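Local atomic coordinates of HIAXHD3 (Humicola insolens, PDB entry 3ZXK), a protein that probably removes arabinofuranose side chains from arabinoxylan as a family 43 glycoside hydrolase. Residues A[33-45]-A[330-342]. Sequence-based numbering, arbitrary orientation.
Sequences SSTFAYSPGAPVL and SEHWEWNHNPDTS
Tyr38 and Ser39 pair antiparallel with Asn336 and Trp335, so a two-residue strand from the family 43 catalytic domain, a five-bladed beta-propeller in this family, becomes the edge strand of a sheet in the C-terminal concanavalin A-like beta-sandwich. Backbone hydrogen bonds set the register: Ser39 N reaches Trp335 O at 2.9 Å, and Trp335 N returns to Ser39 O at 2.7 Å. Beyond them His337 N makes a weak hydrogen bond to Ala37 O.

The buried charge belongs to Glu334. Its chain, extended beyond CG, carries the carboxylate across the Thr35 methyl, with OE1 3.6 Å from CG2, while OE2 lies near Pro43 CG. Arg509 and Arg375 form salt bridges to it and His58 a hydrogen bond, which probably favours the ionised form; a glutamine here would probably leave both arginines without their countercharge.

Small Ala37 makes a CH-pi contact, its methyl over the centre of the His337 imidazole with CB 4.0 Å from the ring centroid, while Ala78 N binds NE2. One side-chain hydrogen bond also joins the segments: with OG anti to N (chi1 177°), Ser39 turns its hydroxyl to Asn338, donating from OG to OD1 at 2.6 Å in the amide carbonyl's plane.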
loop_
_atom_site.group_PDB
_atom_site.type_symbol
_atom_site.label_atom_id
_atom_site.label_comp_id
_atom_site.label_asym_id
_atom_site.label_seq_id
_atom_site.Cartn_x
_atom_site.Cartn_y
_atom_site.Cartn_z
ATOM N N SER A 33 -0.936 6.390 -0.621
ATOM C CA SER A 33 -1.809 5.209 -0.508
ATOM C C SER A 33 -2.042 4.743 0.934
ATOM O O SER A 33 -1.389 5.245 1.878
ATOM C CB SER A 33 -1.338 4.044 -1.403
ATOM O OG SER A 33 -0.112 3.510 -0.938
ATOM N N SER A 34 -2.965 3.780 1.094
ATOM C CA SER A 34 -3.348 3.285 2.418
ATOM C C SER A 34 -2.778 1.919 2.732
ATOM O O SER A 34 -2.636 1.048 1.848
ATOM C CB SER A 34 -4.859 3.200 2.487
ATOM O OG SER A 34 -5.398 4.462 2.199
ATOM N N THR A 35 -2.441 1.732 4.009
ATOM C CA THR A 35 -1.677 0.557 4.422
ATOM C C THR A 35 -2.200 -0.177 5.654
ATOM O O THR A 35 -1.549 -1.083 6.117
ATOM C CB THR A 35 -0.220 0.950 4.720
ATOM O OG1 THR A 35 -0.209 2.251 5.328
ATOM C CG2 THR A 35 0.618 1.008 3.406
ATOM N N PHE A 36 -3.352 0.216 6.196
ATOM C CA PHE A 36 -3.947 -0.574 7.298
ATOM C C PHE A 36 -2.966 -0.677 8.481
ATOM O O PHE A 36 -2.507 0.367 8.964
ATOM C CB PHE A 36 -4.545 -1.904 6.753
ATOM C CG PHE A 36 -5.597 -1.638 5.703
ATOM C CD1 PHE A 36 -5.250 -1.402 4.361
ATOM C CD2 PHE A 36 -6.939 -1.486 6.090
ATOM C CE1 PHE A 36 -6.232 -1.073 3.423
ATOM C CE2 PHE A 36 -7.919 -1.156 5.158
ATOM C CZ PHE A 36 -7.559 -0.963 3.827
ATOM N N ALA A 37 -2.638 -1.883 8.923
ATOM C CA ALA A 37 -1.731 -2.061 10.060
ATOM C C ALA A 37 -0.282 -2.332 9.643
ATOM O O ALA A 37 0.552 -2.676 10.477
ATOM C CB ALA A 37 -2.248 -3.156 11.004
ATOM N N TYR A 38 0.040 -2.134 8.371
ATOM C CA TYR A 38 1.437 -2.282 7.920
ATOM C C TYR A 38 2.266 -1.047 8.305
ATOM O O TYR A 38 1.763 0.059 8.348
ATOM C CB TYR A 38 1.468 -2.595 6.418
ATOM C CG TYR A 38 0.868 -3.989 6.147
ATOM C CD1 TYR A 38 1.647 -5.119 6.217
ATOM C CD2 TYR A 38 -0.500 -4.159 5.839
ATOM C CE1 TYR A 38 1.111 -6.395 5.985
ATOM C CE2 TYR A 38 -1.055 -5.410 5.610
ATOM C CZ TYR A 38 -0.239 -6.539 5.672
ATOM O OH TYR A 38 -0.765 -7.816 5.449
ATOM N N SER A 39 3.501 -1.264 8.693
ATOM C CA SER A 39 4.310 -0.214 9.329
ATOM C C SER A 39 5.729 -0.231 8.753
ATOM O O SER A 39 6.415 -1.253 8.855
ATOM C CB SER A 39 4.390 -0.511 10.831
ATOM O OG SER A 39 5.221 0.452 11.487
ATOM N N PRO A 40 6.232 0.884 8.202
ATOM C CA PRO A 40 5.676 2.219 8.151
ATOM C C PRO A 40 4.423 2.264 7.294
ATOM O O PRO A 40 4.211 1.409 6.428
ATOM C CB PRO A 40 6.810 3.060 7.505
ATOM C CG PRO A 40 7.616 2.077 6.750
ATOM C CD PRO A 40 7.575 0.827 7.583
ATOM N N GLY A 41 3.632 3.297 7.524
ATOM C CA GLY A 41 2.377 3.459 6.813
ATOM C C GLY A 41 2.384 4.627 5.849
ATOM O O GLY A 41 3.260 5.495 5.914
ATOM N N ALA A 42 1.367 4.639 4.976
ATOM C CA ALA A 42 1.089 5.752 4.058
ATOM C C ALA A 42 2.240 6.045 3.106
ATOM O O ALA A 42 2.840 7.128 3.158
ATOM C CB ALA A 42 0.646 7.022 4.795
ATOM N N PRO A 43 2.546 5.095 2.224
ATOM C CA PRO A 43 3.635 5.310 1.258
ATOM C C PRO A 43 3.339 6.497 0.359
ATOM O O PRO A 43 2.154 6.827 0.109
ATOM C CB PRO A 43 3.599 4.056 0.380
ATOM C CG PRO A 43 2.502 3.217 0.868
ATOM C CD PRO A 43 1.826 3.825 2.024
ATOM N N VAL A 44 4.422 7.122 -0.096
ATOM C CA VAL A 44 4.392 8.146 -1.134
ATOM C C VAL A 44 5.209 7.626 -2.318
ATOM O O VAL A 44 6.375 7.226 -2.142
ATOM C CB VAL A 44 4.998 9.489 -0.668
ATOM C CG1 VAL A 44 4.897 10.555 -1.751
ATOM C CG2 VAL A 44 4.273 10.006 0.576
ATOM N N LEU A 45 4.583 7.638 -3.493
ATOM C CA LEU A 45 5.255 7.322 -4.750
ATOM C C LEU A 45 5.452 8.576 -5.560
ATOM O O LEU A 45 4.699 9.560 -5.420
ATOM C CB LEU A 45 4.464 6.296 -5.566
ATOM C CG LEU A 45 3.847 5.097 -4.810
ATOM C CD1 LEU A 45 2.926 4.346 -5.763
ATOM C CD2 LEU A 45 4.930 4.186 -4.270
ATOM N N SER A 330 14.857 -0.113 2.143
ATOM C CA SER A 330 14.267 0.461 0.949
ATOM C C SER A 330 12.782 0.754 1.203
ATOM O O SER A 330 12.161 0.238 2.159
ATOM C CB SER A 330 14.410 -0.509 -0.226
ATOM O OG SER A 330 13.306 -1.383 -0.247
ATOM N N GLU A 331 12.191 1.544 0.311
ATOM C CA GLU A 331 10.826 2.005 0.497
ATOM C C GLU A 331 9.824 0.904 0.183
ATOM O O GLU A 331 8.632 1.078 0.388
ATOM C CB GLU A 331 10.596 3.241 -0.385
ATOM C CG GLU A 331 11.303 4.488 0.133
ATOM C CD GLU A 331 10.800 4.849 1.525
ATOM O OE1 GLU A 331 9.555 4.865 1.723
ATOM O OE2 GLU A 331 11.633 5.108 2.433
ATOM N N HIS A 332 10.306 -0.253 -0.269
ATOM C CA HIS A 332 9.392 -1.368 -0.585
ATOM C C HIS A 332 8.951 -2.187 0.619
ATOM O O HIS A 332 7.940 -2.900 0.556
ATOM C CB HIS A 332 10.027 -2.311 -1.606
ATOM C CG HIS A 332 10.354 -1.651 -2.904
ATOM N ND1 HIS A 332 9.427 -1.409 -3.853
ATOM C CD2 HIS A 332 11.550 -1.135 -3.380
ATOM C CE1 HIS A 332 9.994 -0.762 -4.871
ATOM N NE2 HIS A 332 11.296 -0.588 -4.582
ATOM N N TRP A 333 9.674 -2.104 1.732
ATOM C CA TRP A 333 9.394 -2.980 2.876
ATOM C C TRP A 333 8.516 -2.344 3.897
ATOM O O TRP A 333 8.656 -1.140 4.208
ATOM C CB TRP A 333 10.684 -3.358 3.562
ATOM C CG TRP A 333 11.618 -4.158 2.710
ATOM C CD1 TRP A 333 12.809 -3.733 2.117
ATOM C CD2 TRP A 333 11.509 -5.576 2.397
ATOM N NE1 TRP A 333 13.418 -4.782 1.450
ATOM C CE2 TRP A 333 12.667 -5.913 1.575
ATOM C CE3 TRP A 333 10.580 -6.562 2.682
ATOM C CZ2 TRP A 333 12.883 -7.209 1.097
ATOM C CZ3 TRP A 333 10.803 -7.859 2.202
ATOM C CH2 TRP A 333 11.934 -8.170 1.422
ATOM N N GLU A 334 7.604 -3.162 4.429
ATOM C CA GLU A 334 6.753 -2.760 5.550
ATOM C C GLU A 334 6.534 -3.934 6.467
ATOM O O GLU A 334 6.279 -5.064 6.011
ATOM C CB GLU A 334 5.373 -2.266 5.063
ATOM C CG GLU A 334 5.378 -0.968 4.238
ATOM C CD GLU A 334 4.155 -0.738 3.369
ATOM O OE1 GLU A 334 3.145 -1.486 3.445
ATOM O OE2 GLU A 334 4.186 0.236 2.580
ATOM N N TRP A 335 6.621 -3.687 7.762
ATOM C CA TRP A 335 6.370 -4.730 8.740
ATOM C C TRP A 335 4.891 -4.975 8.910
ATOM O O TRP A 335 4.099 -4.068 8.683
ATOM C CB TRP A 335 6.904 -4.289 10.083
ATOM C CG TRP A 335 8.369 -3.992 10.147
ATOM C CD1 TRP A 335 8.983 -2.749 10.114
ATOM C CD2 TRP A 335 9.437 -4.962 10.366
ATOM N NE1 TRP A 335 10.351 -2.886 10.246
ATOM C CE2 TRP A 335 10.682 -4.193 10.395
ATOM C CE3 TRP A 335 9.491 -6.362 10.476
ATOM C CZ2 TRP A 335 11.911 -4.799 10.592
ATOM C CZ3 TRP A 335 10.738 -6.966 10.664
ATOM C CH2 TRP A 335 11.924 -6.194 10.722
ATOM N N ASN A 336 4.506 -6.193 9.308
ATOM C CA ASN A 336 3.140 -6.477 9.757
ATOM C C ASN A 336 2.997 -5.960 11.202
ATOM O O ASN A 336 3.572 -6.533 12.115
ATOM C CB ASN A 336 2.876 -7.984 9.680
ATOM C CG ASN A 336 1.596 -8.368 10.390
ATOM O OD1 ASN A 336 0.647 -7.586 10.408
ATOM N ND2 ASN A 336 1.569 -9.542 10.997
ATOM N N HIS A 337 2.269 -4.852 11.397
ATOM C CA HIS A 337 2.244 -4.081 12.674
ATOM C C HIS A 337 3.607 -3.446 12.966
ATOM O O HIS A 337 4.577 -3.735 12.275
ATOM C CB HIS A 337 1.725 -4.920 13.866
ATOM C CG HIS A 337 0.256 -5.340 13.764
ATOM N ND1 HIS A 337 -0.220 -6.164 12.811
ATOM C CD2 HIS A 337 -0.821 -5.049 14.602
ATOM C CE1 HIS A 337 -1.539 -6.368 13.007
ATOM N NE2 HIS A 337 -1.901 -5.720 14.119
ATOM N N ASN A 338 3.690 -2.549 13.937
ATOM C CA ASN A 338 4.966 -1.941 14.274
ATOM C C ASN A 338 5.952 -3.011 14.707
ATOM O O ASN A 338 5.596 -3.974 15.416
ATOM C CB ASN A 338 4.838 -0.961 15.422
ATOM C CG ASN A 338 4.143 0.304 15.034
ATOM O OD1 ASN A 338 4.215 0.766 13.889
ATOM N ND2 ASN A 338 3.492 0.899 16.007
ATOM N N PRO A 339 7.209 -2.853 14.285
ATOM C CA PRO A 339 8.227 -3.806 14.678
ATOM C C PRO A 339 8.695 -3.599 16.130
ATOM O O PRO A 339 8.554 -2.486 16.681
ATOM C CB PRO A 339 9.358 -3.493 13.687
ATOM C CG PRO A 339 9.235 -2.032 13.466
ATOM C CD PRO A 339 7.744 -1.816 13.391
ATOM N N ASP A 340 9.210 -4.661 16.741
ATOM C CA ASP A 340 10.009 -4.541 17.966
ATOM C C ASP A 340 11.446 -4.205 17.532
ATOM O O ASP A 340 12.184 -5.057 17.020
ATOM C CB ASP A 340 9.956 -5.841 18.774
ATOM C CG ASP A 340 10.758 -5.779 20.071
ATOM O OD1 ASP A 340 11.617 -4.874 20.227
ATOM O OD2 ASP A 340 10.532 -6.656 20.932
ATOM N N THR A 341 11.826 -2.951 17.728
ATOM C CA THR A 341 13.107 -2.498 17.212
ATOM C C THR A 341 14.306 -3.080 17.955
ATOM O O THR A 341 15.418 -3.030 17.446
ATOM C CB THR A 341 13.222 -0.961 17.248
ATOM O OG1 THR A 341 13.148 -0.530 18.615
ATOM C CG2 THR A 341 12.102 -0.320 16.423
ATOM N N SER A 342 14.084 -3.659 19.131
ATOM C CA SER A 342 15.172 -4.252 19.893
ATOM C C SER A 342 15.536 -5.645 19.317
ATOM O O SER A 342 16.548 -6.250 19.731
ATOM C CB SER A 342 14.789 -4.381 21.375
ATOM O OG SER A 342 13.898 -5.468 21.620
#